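Local coordinates for proline dehydrogenase (Bradyrhizobium japonicum USDA 110, PDB 3HAZ), which probably oxidises proline to glutamate in two steps, using an FAD-dependent proline dehydrogenase and an NAD-dependent aldehyde dehydrogenase joined in one chain, at residues 65-70 and 154-159; 77-82 and 451-456; 113-118 and 769-774; 460-463 and 469-472. All blocks are in the same frame, centred on the assembly; numbering follows the deposited sequence.

Interaction 1. Residues 65-70 and 154-159; sequences REFALS and VRTATR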
loop_
_atom_site.group_PDB
_atom_site.type_symbol
_atom_site.label_atom_id
_atom_site.label_comp_id
_atom_site.label_asym_id
_atom_site.label_seq_id
_atom_site.Cartn_x
_atom_site.Cartn_y
_atom_site.Cartn_z
ATOM N N ARG A 65 7.602 37.081 9.720
ATOM C CA ARG A 65 6.279 36.533 9.467
ATOM C C ARG A 65 5.514 37.419 8.488
ATOM O O ARG A 65 4.938 36.929 7.523
ATOM C CB ARG A 65 5.507 36.372 10.783
ATOM C CG ARG A 65 4.079 35.866 10.626
ATOM C CD ARG A 65 3.334 35.857 11.965
ATOM N NE ARG A 65 3.628 37.040 12.777
ATOM C CZ ARG A 65 2.979 38.200 12.688
ATOM N NH1 ARG A 65 1.988 38.347 11.818
ATOM N NH2 ARG A 65 3.324 39.217 13.469
ATOM N N GLU A 66 5.535 38.726 8.727
ATOM C CA GLU A 66 4.789 39.676 7.902
ATOM C C GLU A 66 5.133 39.598 6.418
ATOM O O GLU A 66 4.243 39.625 5.571
ATOM C CB GLU A 66 4.990 41.109 8.414
ATOM N N PHE A 67 6.420 39.506 6.093
ATOM C CA PHE A 67 6.823 39.409 4.694
ATOM C C PHE A 67 7.198 37.992 4.276
ATOM O O PHE A 67 7.699 37.772 3.170
ATOM C CB PHE A 67 7.944 40.407 4.385
ATOM C CG PHE A 67 7.514 41.832 4.526
ATOM C CD1 PHE A 67 6.924 42.497 3.462
ATOM C CD2 PHE A 67 7.655 42.494 5.735
ATOM C CE1 PHE A 67 6.507 43.801 3.591
ATOM C CE2 PHE A 67 7.237 43.803 5.872
ATOM C CZ PHE A 67 6.660 44.455 4.796
ATOM N N ALA A 68 6.926 37.031 5.153
ATOM C CA ALA A 68 7.263 35.637 4.886
ATOM C C ALA A 68 8.719 35.500 4.424
ATOM O O ALA A 68 9.007 34.903 3.379
ATOM C CB ALA A 68 6.303 35.041 3.858
ATOM N N LEU A 69 9.632 36.050 5.220
ATOM C CA LEU A 69 11.057 36.033 4.896
ATOM C C LEU A 69 11.783 34.801 5.433
ATOM O O LEU A 69 11.558 34.381 6.565
ATOM C CB LEU A 69 11.745 37.271 5.480
ATOM C CG LEU A 69 11.181 38.666 5.190
ATOM C CD1 LEU A 69 11.925 39.710 6.024
ATOM C CD2 LEU A 69 11.257 38.997 3.704
ATOM N N SER A 70 12.681 34.249 4.630
ATOM C CA SER A 70 13.649 33.284 5.135
ATOM C C SER A 70 14.612 33.989 6.098
ATOM O O SER A 70 14.663 35.221 6.143
ATOM C CB SER A 70 14.436 32.681 3.978
ATOM O OG SER A 70 15.275 33.657 3.377
ATOM N N VAL A 154 9.483 45.343 -0.637
ATOM C CA VAL A 154 10.861 45.223 -0.171
ATOM C C VAL A 154 11.318 46.522 0.500
ATOM O O VAL A 154 11.995 46.494 1.529
ATOM C CB VAL A 154 11.826 44.815 -1.309
ATOM C CG1 VAL A 154 13.298 44.866 -0.826
ATOM C CG2 VAL A 154 11.458 43.428 -1.833
ATOM N N ARG A 155 10.931 47.658 -0.076
ATOM C CA ARG A 155 11.223 48.953 0.533
ATOM C C ARG A 155 10.561 49.048 1.902
ATOM O O ARG A 155 11.191 49.438 2.888
ATOM C CB ARG A 155 10.771 50.107 -0.374
ATOM C CG ARG A 155 11.476 50.111 -1.725
ATOM C CD ARG A 155 11.041 51.266 -2.626
ATOM N NE ARG A 155 11.674 51.143 -3.936
ATOM C CZ ARG A 155 11.023 50.906 -5.071
ATOM N NH1 ARG A 155 9.700 50.799 -5.073
ATOM N NH2 ARG A 155 11.699 50.787 -6.207
ATOM N N THR A 156 9.290 48.666 1.960
ATOM C CA THR A 156 8.557 48.663 3.223
ATOM C C THR A 156 9.215 47.736 4.248
ATOM O O THR A 156 9.392 48.108 5.406
ATOM C CB THR A 156 7.099 48.247 3.007
ATOM O OG1 THR A 156 6.487 49.161 2.091
ATOM C CG2 THR A 156 6.339 48.266 4.322
ATOM N N ALA A 157 9.582 46.532 3.819
ATOM C CA ALA A 157 10.282 45.600 4.700
ATOM C C ALA A 157 11.634 46.162 5.170
ATOM O O ALA A 157 12.032 45.972 6.322
ATOM C CB ALA A 157 10.471 44.250 4.011
ATOM N N THR A 158 12.342 46.843 4.272
ATOM C CA THR A 158 13.630 47.445 4.616
ATOM C C THR A 158 13.474 48.563 5.645
ATOM O O THR A 158 14.294 48.687 6.559
ATOM C CB THR A 158 14.358 48.000 3.372
ATOM O OG1 THR A 158 14.632 46.932 2.452
ATOM C CG2 THR A 158 15.660 48.663 3.777
ATOM N N ARG A 159 12.425 49.373 5.493
ATOM C CA ARG A 159 12.138 50.440 6.451
ATOM C C ARG A 159 11.839 49.878 7.836
ATOM O O ARG A 159 12.252 50.443 8.849
ATOM C CB ARG A 159 10.974 51.317 5.978
ATOM C CG ARG A 159 11.309 52.155 4.758
ATOM C CD ARG A 159 10.267 53.242 4.513
ATOM N NE ARG A 159 10.474 53.900 3.227
ATOM C CZ ARG A 159 11.321 54.904 3.036
ATOM N NH1 ARG A 159 12.038 55.367 4.055
ATOM N NH2 ARG A 159 11.455 55.438 1.825
#
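Phe67, the first residue to leave helical geometry after helix 60-66, faces Ala157 in the first half of helix 151-168, their CA atoms 7.1 Å apart. At that spacing the gap is filled by a flat ring on one side and a methyl group on the other. The methyl carbon CB of Ala157 sits 3.6 Å from the ring centroid of Phe67 and 7° off the ring normal, which is the geometry of a CH-pi contact centred over the face. On that same face the helix backbone extends beyond the methyl toward the ring's outer end, Ala157 N lying 3.7 Å from Phe67 CZ. Thr156 comes in differently: its CG2 lies near the ring plane, at the edge, 3.9 Å from Phe67 CZ. With chi1 at -64°, CG of Phe67 stands opposite its own carbonyl carbon, which swings the ring out to the neighbouring helix. The hydroxyl of Thr156 is engaged with Pro152 O and with Lys52 O of the second subunit, whose Tyr476 ring also meets Phe67. With a leucine in place of Phe67 the Ala157 methyl would probably lose its CH-pi seat and Tyr476 of that subunit its ring partner. Bonds from Leu69 N to Leu64 O and from Ala68 N to Arg65 O, with Ala68 at positive phi, define a Schellman motif; this helix end sets Phe67 against helix 151-168 within the DNA-binding domain.

Interaction 2. Residues 77-82 and 451-456; sequences LMVLAE and DLLAYL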
loop_
_atom_site.group_PDB
_atom_site.type_symbol
_atom_site.label_atom_id
_atom_site.label_comp_id
_atom_site.label_asym_id
_atom_site.label_seq_id
_atom_site.Cartn_x
_atom_site.Cartn_y
_atom_site.Cartn_z
ATOM N N LEU A 77 18.217 42.095 4.773
ATOM C CA LEU A 77 17.501 43.357 4.915
ATOM C C LEU A 77 17.963 44.119 6.160
ATOM O O LEU A 77 18.043 45.346 6.153
ATOM C CB LEU A 77 15.989 43.132 4.936
ATOM C CG LEU A 77 15.398 42.577 3.636
ATOM C CD1 LEU A 77 13.887 42.467 3.741
ATOM C CD2 LEU A 77 15.794 43.426 2.436
ATOM N N MET A 78 18.278 43.384 7.219
ATOM C CA MET A 78 18.800 43.994 8.441
ATOM C C MET A 78 20.186 44.597 8.226
ATOM O O MET A 78 20.528 45.630 8.805
ATOM C CB MET A 78 18.829 42.967 9.578
ATOM C CG MET A 78 17.431 42.561 10.064
ATOM S SD MET A 78 17.479 41.281 11.335
ATOM C CE MET A 78 17.670 42.271 12.817
ATOM N N VAL A 79 20.985 43.939 7.393
ATOM C CA VAL A 79 22.298 44.452 7.036
ATOM C C VAL A 79 22.153 45.719 6.206
ATOM O O VAL A 79 22.820 46.718 6.460
ATOM C CB VAL A 79 23.120 43.403 6.256
ATOM C CG1 VAL A 79 24.352 44.047 5.608
ATOM C CG2 VAL A 79 23.529 42.267 7.178
ATOM N N LEU A 80 21.283 45.674 5.204
ATOM C CA LEU A 80 21.027 46.851 4.389
ATOM C C LEU A 80 20.478 47.978 5.275
ATOM O O LEU A 80 20.850 49.140 5.121
ATOM C CB LEU A 80 20.037 46.516 3.271
ATOM C CG LEU A 80 19.601 47.685 2.387
ATOM C CD1 LEU A 80 20.819 48.374 1.764
ATOM C CD2 LEU A 80 18.633 47.220 1.311
ATOM N N ALA A 81 19.594 47.623 6.206
ATOM C CA ALA A 81 19.022 48.594 7.139
ATOM C C ALA A 81 20.105 49.327 7.930
ATOM O O ALA A 81 20.077 50.552 8.028
ATOM C CB ALA A 81 18.013 47.926 8.082
ATOM N N GLU A 82 21.072 48.592 8.479
ATOM C CA GLU A 82 22.127 49.237 9.268
ATOM C C GLU A 82 22.977 50.192 8.423
ATOM O O GLU A 82 23.263 51.313 8.843
ATOM C CB GLU A 82 23.008 48.208 9.987
ATOM C CG GLU A 82 24.134 48.828 10.829
ATOM C CD GLU A 82 23.615 49.713 11.957
ATOM O OE1 GLU A 82 22.395 49.702 12.204
ATOM O OE2 GLU A 82 24.421 50.417 12.605
ATOM N N ASP A 451 31.235 42.970 14.186
ATOM C CA ASP A 451 30.783 41.833 14.986
ATOM C C ASP A 451 29.283 41.573 14.863
ATOM O O ASP A 451 28.741 40.677 15.514
ATOM C CB ASP A 451 31.157 42.042 16.448
ATOM C CG ASP A 451 32.647 42.195 16.636
ATOM O OD1 ASP A 451 33.374 41.321 16.136
ATOM O OD2 ASP A 451 33.086 43.183 17.262
ATOM N N LEU A 452 28.616 42.349 14.021
ATOM C CA LEU A 452 27.171 42.216 13.875
ATOM C C LEU A 452 26.726 40.921 13.174
ATOM O O LEU A 452 25.856 40.210 13.675
ATOM C CB LEU A 452 26.600 43.420 13.135
ATOM C CG LEU A 452 25.104 43.306 12.838
ATOM C CD1 LEU A 452 24.311 43.139 14.135
ATOM C CD2 LEU A 452 24.631 44.505 12.044
ATOM N N LEU A 453 27.305 40.633 12.010
ATOM C CA LEU A 453 26.871 39.488 11.195
ATOM C C LEU A 453 26.826 38.174 11.971
ATOM O O LEU A 453 25.816 37.473 11.961
ATOM C CB LEU A 453 27.781 39.312 9.980
ATOM C CG LEU A 453 27.454 39.945 8.626
ATOM C CD1 LEU A 453 28.384 39.346 7.553
ATOM C CD2 LEU A 453 26.001 39.752 8.246
ATOM N N ALA A 454 27.934 37.841 12.629
ATOM C CA ALA A 454 28.019 36.618 13.419
ATOM C C ALA A 454 26.893 36.541 14.447
ATOM O O ALA A 454 26.319 35.476 14.679
ATOM C CB ALA A 454 29.378 36.522 14.102
ATOM N N TYR A 455 26.578 37.679 15.055
ATOM C CA TYR A 455 25.531 37.751 16.061
ATOM C C TYR A 455 24.123 37.670 15.450
ATOM O O TYR A 455 23.244 36.998 15.990
ATOM C CB TYR A 455 25.676 39.044 16.866
ATOM C CG TYR A 455 24.618 39.247 17.932
ATOM C CD1 TYR A 455 24.820 38.801 19.234
ATOM C CD2 TYR A 455 23.425 39.898 17.640
ATOM C CE1 TYR A 455 23.854 38.991 20.218
ATOM C CE2 TYR A 455 22.453 40.094 18.614
ATOM C CZ TYR A 455 22.672 39.640 19.899
ATOM O OH TYR A 455 21.711 39.836 20.866
ATOM N N LEU A 456 23.907 38.373 14.342
ATOM C CA LEU A 456 22.595 38.398 13.699
ATOM C C LEU A 456 22.124 37.001 13.313
ATOM O O LEU A 456 20.954 36.657 13.501
ATOM C CB LEU A 456 22.614 39.290 12.460
ATOM C CG LEU A 456 22.212 40.744 12.685
ATOM C CD1 LEU A 456 22.180 41.481 11.361
ATOM C CD2 LEU A 456 20.859 40.821 13.385
#
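Met78 on helix 71-85 crosses Leu456 of helix 452-463 at a slant, and its CB, SD and CE each meet a branch of that leucine. CB starts the contact, 4.1 Å from Leu456 CD1. From there chi1 of -69° directs CG opposite the carbonyl carbon, and the chain continues extended to SD, 4.0 Å from Leu456 CD2. A bend at chi3 (86°) then turns the terminal methyl back over that same branch, so that Met78 CE lies 3.5 Å from Leu456 CD2. Both branches of the leucine are therefore used, CD1 at the root of the methionine and CD2 at its tip. One residue further on, Val79 offers a single methyl: its CG2 approaches Leu453 CD2 to 3.7 Å. The axes of the short helical segments stay 11.4 Å apart at closest approach, with an angle of 145° between their N-to-C directions. Such a separation leaves the contact to side chains. Glu82 turns its OE2 to Arg86 and His449, and Met78 also packs on Met165 of helix 151-168. The contact thus joins helix 71-85 of the DNA-binding region to the helix that follows strand 440-448 of the proline dehydrogenase TIM barrel. What meets here is carbon and sulfur alone, buried and without directional bonds; its hold is likely to depend on the fit of branched and flexible chains rather than on matched polar groups.

Interaction 3. Residues 113-118 and 769-774; sequences STAFLV and ADATAL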
loop_
_atom_site.group_PDB
_atom_site.type_symbol
_atom_site.label_atom_id
_atom_site.label_comp_id
_atom_site.label_asym_id
_atom_site.label_seq_id
_atom_site.Cartn_x
_atom_site.Cartn_y
_atom_site.Cartn_z
ATOM N N SER A 113 26.406 46.721 1.085
ATOM C CA SER A 113 25.888 46.865 2.447
ATOM C C SER A 113 26.564 45.894 3.414
ATOM O O SER A 113 26.792 46.231 4.575
ATOM C CB SER A 113 24.368 46.677 2.495
ATOM O OG SER A 113 23.989 45.406 1.985
ATOM N N THR A 114 26.890 44.692 2.936
ATOM C CA THR A 114 27.565 43.714 3.783
ATOM C C THR A 114 29.047 44.075 3.996
ATOM O O THR A 114 29.563 43.959 5.112
ATOM C CB THR A 114 27.433 42.265 3.240
ATOM O OG1 THR A 114 26.072 41.997 2.868
ATOM C CG2 THR A 114 27.867 41.267 4.297
ATOM N N ALA A 115 29.722 44.508 2.929
ATOM C CA ALA A 115 31.115 44.976 3.024
ATOM C C ALA A 115 31.236 46.150 3.986
ATOM O O ALA A 115 32.245 46.304 4.681
ATOM C CB ALA A 115 31.646 45.387 1.644
ATOM N N PHE A 116 30.204 46.988 4.000
ATOM C CA PHE A 116 30.148 48.131 4.903
ATOM C C PHE A 116 30.453 47.748 6.346
ATOM O O PHE A 116 31.063 48.521 7.075
ATOM C CB PHE A 116 28.771 48.796 4.851
ATOM C CG PHE A 116 28.549 49.810 5.938
ATOM C CD1 PHE A 116 29.135 51.068 5.861
ATOM C CD2 PHE A 116 27.757 49.508 7.041
ATOM C CE1 PHE A 116 28.930 52.014 6.866
ATOM C CE2 PHE A 116 27.548 50.451 8.051
ATOM C CZ PHE A 116 28.138 51.703 7.963
ATOM N N LEU A 117 30.028 46.554 6.754
ATOM C CA LEU A 117 30.205 46.113 8.138
ATOM C C LEU A 117 31.668 45.903 8.526
ATOM O O LEU A 117 32.020 45.998 9.704
ATOM C CB LEU A 117 29.404 44.838 8.407
ATOM C CG LEU A 117 27.888 44.923 8.245
ATOM C CD1 LEU A 117 27.266 43.540 8.425
ATOM C CD2 LEU A 117 27.283 45.921 9.232
ATOM N N VAL A 118 32.528 45.606 7.555
ATOM C CA VAL A 118 33.953 45.504 7.865
ATOM C C VAL A 118 34.752 46.658 7.277
ATOM O O VAL A 118 35.810 47.011 7.785
ATOM C CB VAL A 118 34.566 44.163 7.406
ATOM C CG1 VAL A 118 33.894 43.009 8.122
ATOM C CG2 VAL A 118 34.478 44.010 5.883
ATOM N N ALA A 769 35.709 33.860 -2.386
ATOM C CA ALA A 769 34.961 34.495 -1.303
ATOM C C ALA A 769 34.563 35.919 -1.697
ATOM O O ALA A 769 35.430 36.733 -2.023
ATOM C CB ALA A 769 35.792 34.504 -0.015
ATOM N N ASP A 770 33.261 36.215 -1.680
ATOM C CA ASP A 770 32.792 37.570 -1.987
ATOM C C ASP A 770 32.480 38.346 -0.714
ATOM O O ASP A 770 32.628 37.814 0.386
ATOM C CB ASP A 770 31.601 37.562 -2.968
ATOM C CG ASP A 770 30.320 37.001 -2.364
ATOM O OD1 ASP A 770 30.129 37.047 -1.130
ATOM O OD2 ASP A 770 29.474 36.530 -3.151
ATOM N N ALA A 771 32.052 39.597 -0.863
ATOM C CA ALA A 771 31.900 40.488 0.287
ATOM C C ALA A 771 30.666 40.218 1.145
ATOM O O ALA A 771 30.485 40.859 2.185
ATOM C CB ALA A 771 31.936 41.954 -0.155
ATOM N N THR A 772 29.814 39.286 0.720
ATOM C CA THR A 772 28.707 38.856 1.565
ATOM C C THR A 772 29.112 37.715 2.493
ATOM O O THR A 772 28.327 37.293 3.342
ATOM C CB THR A 772 27.472 38.401 0.756
ATOM O OG1 THR A 772 27.757 37.153 0.103
ATOM C CG2 THR A 772 27.080 39.456 -0.270
ATOM N N ALA A 773 30.325 37.202 2.331
ATOM C CA ALA A 773 30.778 36.114 3.190
ATOM C C ALA A 773 31.162 36.675 4.552
ATOM O O ALA A 773 31.690 37.780 4.643
ATOM C CB ALA A 773 31.961 35.394 2.563
ATOM N N LEU A 774 30.897 35.915 5.608
ATOM C CA LEU A 774 31.332 36.294 6.950
ATOM C C LEU A 774 32.841 36.108 7.090
ATOM O O LEU A 774 33.338 34.981 7.048
ATOM C CB LEU A 774 30.595 35.451 7.995
ATOM C CG LEU A 774 30.852 35.793 9.461
ATOM C CD1 LEU A 774 30.450 37.226 9.752
ATOM C CD2 LEU A 774 30.105 34.824 10.368
#
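Thr114 and Ala115 of helix 106-115 lie against the type I turn Asp770-Ala773, with CA separations of 5.3 Å for Ala115 to Ala771 and 5.5 Å for Thr114 to Thr772. So close an approach is consistent with the small side chains: Ala115 CB meets Ala771 CB at 3.9 Å. Thr114 turns its methyl to the turn, CG2 resting 3.4 Å from Ala771 O and beside Thr772 CA, while its hydroxyl is bound to Glu110 O. The turn is braced from within. Asp770 OD1 accepts Thr772 N in an Asx turn and Thr772 OG1 at 2.7 Å, both from one face of the carboxylate. Chi1 of 71° sets that hydroxyl between the backbone N and carbonyl carbon of Thr772, where it also receives Arg923 N. A valine in its place would probably leave Arg923 N without this acceptor and Asp770 OD1 with one donor fewer. The turn leads from strand 765-769, which lies between strands 797-803 and 917-921, into helix 775-787; Val806 of helix 804-819 packs on both alanines, and Leu453 of helix 452-463 on Thr114.

Interaction 4. Residues 460-463 and 469-472; sequences LLEN and FVAQ. With FAD (flavin-adenine dinucleotide), chain C.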
loop_
_atom_site.group_PDB
_atom_site.type_symbol
_atom_site.label_atom_id
_atom_site.label_comp_id
_atom_site.label_asym_id
_atom_site.label_seq_id
_atom_site.Cartn_x
_atom_site.Cartn_y
_atom_site.Cartn_z
ATOM N N LEU A 460 18.684 35.195 14.402
ATOM C CA LEU A 460 17.629 34.943 13.423
ATOM C C LEU A 460 17.184 33.482 13.394
ATOM O O LEU A 460 16.037 33.187 13.064
ATOM C CB LEU A 460 18.078 35.370 12.024
ATOM C CG LEU A 460 18.265 36.869 11.797
ATOM C CD1 LEU A 460 18.728 37.130 10.377
ATOM C CD2 LEU A 460 16.973 37.605 12.078
ATOM N N LEU A 461 18.092 32.571 13.730
ATOM C CA LEU A 461 17.753 31.155 13.769
ATOM C C LEU A 461 16.604 30.917 14.739
ATOM O O LEU A 461 15.718 30.095 14.487
ATOM C CB LEU A 461 18.962 30.308 14.179
ATOM C CG LEU A 461 20.014 30.015 13.107
ATOM C CD1 LEU A 461 21.013 28.980 13.619
ATOM C CD2 LEU A 461 19.349 29.533 11.817
ATOM N N GLU A 462 16.613 31.659 15.843
ATOM C CA GLU A 462 15.662 31.430 16.923
ATOM C C GLU A 462 14.329 32.152 16.705
ATOM O O GLU A 462 13.265 31.619 17.029
ATOM C CB GLU A 462 16.292 31.800 18.267
ATOM C CG GLU A 462 15.664 31.106 19.459
ATOM C CD GLU A 462 14.488 31.876 20.007
ATOM O OE1 GLU A 462 14.712 32.954 20.600
ATOM O OE2 GLU A 462 13.341 31.406 19.845
ATOM N N ASN A 463 14.384 33.356 16.146
ATOM C CA ASN A 463 13.166 34.095 15.823
ATOM C C ASN A 463 12.418 33.494 14.634
ATOM O O ASN A 463 11.212 33.700 14.479
ATOM C CB ASN A 463 13.480 35.572 15.563
ATOM C CG ASN A 463 13.512 36.395 16.838
ATOM O OD1 ASN A 463 12.468 36.770 17.377
ATOM N ND2 ASN A 463 14.714 36.694 17.319
ATOM N N PHE A 469 8.623 29.871 21.080
ATOM C CA PHE A 469 7.425 30.387 21.719
ATOM C C PHE A 469 7.050 31.740 21.139
ATOM O O PHE A 469 5.877 32.004 20.862
ATOM C CB PHE A 469 7.633 30.511 23.230
ATOM C CG PHE A 469 6.478 31.149 23.942
ATOM C CD1 PHE A 469 5.490 30.372 24.520
ATOM C CD2 PHE A 469 6.381 32.529 24.033
ATOM C CE1 PHE A 469 4.424 30.954 25.173
ATOM C CE2 PHE A 469 5.320 33.119 24.685
ATOM C CZ PHE A 469 4.339 32.335 25.256
ATOM N N VAL A 470 8.052 32.595 20.960
ATOM C CA VAL A 470 7.816 33.945 20.472
ATOM C C VAL A 470 7.184 33.935 19.088
ATOM O O VAL A 470 6.302 34.744 18.798
ATOM C CB VAL A 470 9.105 34.796 20.464
ATOM C CG1 VAL A 470 9.689 34.881 21.866
ATOM C CG2 VAL A 470 10.123 34.223 19.484
ATOM N N ALA A 471 7.633 33.014 18.241
ATOM C CA ALA A 471 7.101 32.898 16.890
ATOM C C ALA A 471 5.640 32.466 16.924
ATOM O O ALA A 471 4.786 33.089 16.296
ATOM C CB ALA A 471 7.923 31.911 16.081
ATOM N N GLN A 472 5.367 31.392 17.660
ATOM C CA GLN A 472 4.022 30.852 17.770
ATOM C C GLN A 472 3.040 31.847 18.390
ATOM O O GLN A 472 1.921 32.011 17.903
ATOM C CB GLN A 472 4.043 29.554 18.570
ATOM C CG GLN A 472 4.864 28.463 17.910
ATOM C CD GLN A 472 4.801 27.151 18.656
ATOM O OE1 GLN A 472 3.764 26.785 19.212
ATOM N NE2 GLN A 472 5.915 26.428 18.670
HETATM P PA FAD C . 11.421 28.912 23.858
HETATM O O1A FAD C . 10.618 29.112 22.449
HETATM O O2A FAD C . 10.547 28.481 24.948
HETATM O O5B FAD C . 12.566 27.778 23.646
HETATM C C5B FAD C . 13.446 27.927 22.570
HETATM C C4B FAD C . 14.615 26.944 22.717
HETATM O O4B FAD C . 14.347 25.519 23.204
HETATM C C3B FAD C . 15.872 27.007 22.091
HETATM O O3B FAD C . 16.549 28.252 22.048
HETATM C C2B FAD C . 16.570 25.750 22.543
HETATM O O2B FAD C . 17.539 25.884 23.567
HETATM C C1B FAD C . 15.482 24.773 22.814
HETATM N N9A FAD C . 15.069 23.895 21.735
HETATM C C8A FAD C . 14.478 24.235 20.522
HETATM N N7A FAD C . 14.220 23.073 19.846
HETATM C C5A FAD C . 14.656 22.000 20.658
HETATM C C6A FAD C . 14.642 20.509 20.462
HETATM N N6A FAD C . 14.107 19.926 19.238
HETATM N N1A FAD C . 15.111 19.712 21.398
HETATM C C2A FAD C . 15.623 20.247 22.596
HETATM N N3A FAD C . 15.638 21.680 22.783
HETATM C C4A FAD C . 15.148 22.509 21.806
HETATM N N1 FAD C . 21.955 30.787 25.411
HETATM C C2 FAD C . 23.201 30.210 25.472
HETATM O O2 FAD C . 23.419 28.995 24.861
HETATM N N3 FAD C . 24.276 30.900 26.129
HETATM C C4 FAD C . 24.063 32.124 26.697
HETATM O O4 FAD C . 25.094 32.765 27.396
HETATM C C4X FAD C . 22.760 32.727 26.640
HETATM N N5 FAD C . 22.509 34.062 27.264
HETATM C C5X FAD C . 21.219 34.643 27.191
HETATM C C6 FAD C . 20.978 35.960 27.799
HETATM C C7 FAD C . 19.688 36.535 27.729
HETATM C C7M FAD C . 19.457 37.907 28.341
HETATM C C8 FAD C . 18.583 35.815 27.055
HETATM C C8M FAD C . 17.171 36.418 26.959
HETATM C C9 FAD C . 18.818 34.556 26.475
HETATM C C9A FAD C . 20.162 33.953 26.535
HETATM N N10 FAD C . 20.415 32.642 25.933
HETATM C C10 FAD C . 21.734 32.058 26.011
HETATM C "C1'" FAD C . 19.310 31.791 25.385
HETATM C "C2'" FAD C . 19.021 31.936 23.869
HETATM O "O2'" FAD C . 19.630 33.120 23.366
HETATM C "C3'" FAD C . 17.500 31.900 23.644
HETATM O "O3'" FAD C . 16.928 33.157 23.989
HETATM C "C4'" FAD C . 16.785 30.772 24.471
HETATM O "O4'" FAD C . 17.350 29.507 24.440
HETATM C "C5'" FAD C . 15.258 30.729 24.196
HETATM O "O5'" FAD C . 14.521 30.155 25.264
HETATM P P FAD C . 12.972 30.696 25.505
HETATM O O1P FAD C . 12.347 29.991 26.881
HETATM O O2P FAD C . 12.968 32.161 25.583
HETATM O O3P FAD C . 12.140 30.341 24.146
HETATM O O HOH W 1 11.036 31.785 21.690
#
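Val470, Asn463 and Glu462 carry this contact, in which the end of helix 452-463 meets the start of helix 469-473. Val470 presents one branch: chi1 of -59° turns CG1 away from the carbonyl carbon and leaves CG2 between the backbone N and the carbonyl carbon, facing the other helix. There CG2 of Val470 lies 4.1 Å from Asn463 OD1 and 4.3 Å from Glu462 OE2, distances of loose van der Waals contact. Asn463 contributes its backbone as well, its O standing 4.1 Å from Ala471 CB, while its ND2 makes a weak bond back to Arg459 O.

The polar link between the helices is a water. Val470 N donates to it at 3.2 Å, and the water lies within hydrogen-bonding distance of Glu462 OE2 (3.0 Å) and FAD O1A (2.8 Å), though it has more acceptors in reach than protons, so how they are shared is not settled. Glu462 reaches this position by a bend at chi2 (-88°), which carries its carboxylate toward the cofactor. Phe469 N points nearly straight at the same phosphate oxygen, with an N-H...O1A angle of 165°; the modelled length is unusually short and its exact value doubtful. O1A is thus approached by the backbone N-H of Phe469 and by the water that Val470 N and Glu462 OE2 share. The positive end of the helix dipole would be expected to help offset the phosphate charge.

Phe469 binds FAD and Glu462 lines the same pocket, where Thr396 OG1 and His397 N also bond to the cofactor. Anchoring a dinucleotide phosphate at a helix N-terminus is a recurrent solution, used here by the TIM-barrel proline dehydrogenase domain.

In the fold
Interactions 1, 2 and 3 form a connected series. Helix 71-85 joins the first two, whose centres are 15 Å apart: Leu77 CD1 touches Ala157 CB at 3.9 Å. Interactions 2 and 3 lie closer, 10 Å between centres, with Leu453 CB 3.4 Å from Leu774 CD1. The DNA-binding, proline dehydrogenase and aldehyde dehydrogenase parts of the chain thereby meet in one place. Helix 452-463 carries the series on to the cofactor, since it serves both interaction 2 and interaction 4, and Met78 SD lies 3.8 Å from Leu460 CD2. Interaction 4 reaches FAD directly, whereas the side chain of Leu456 in interaction 2 remains about 13 Å from it.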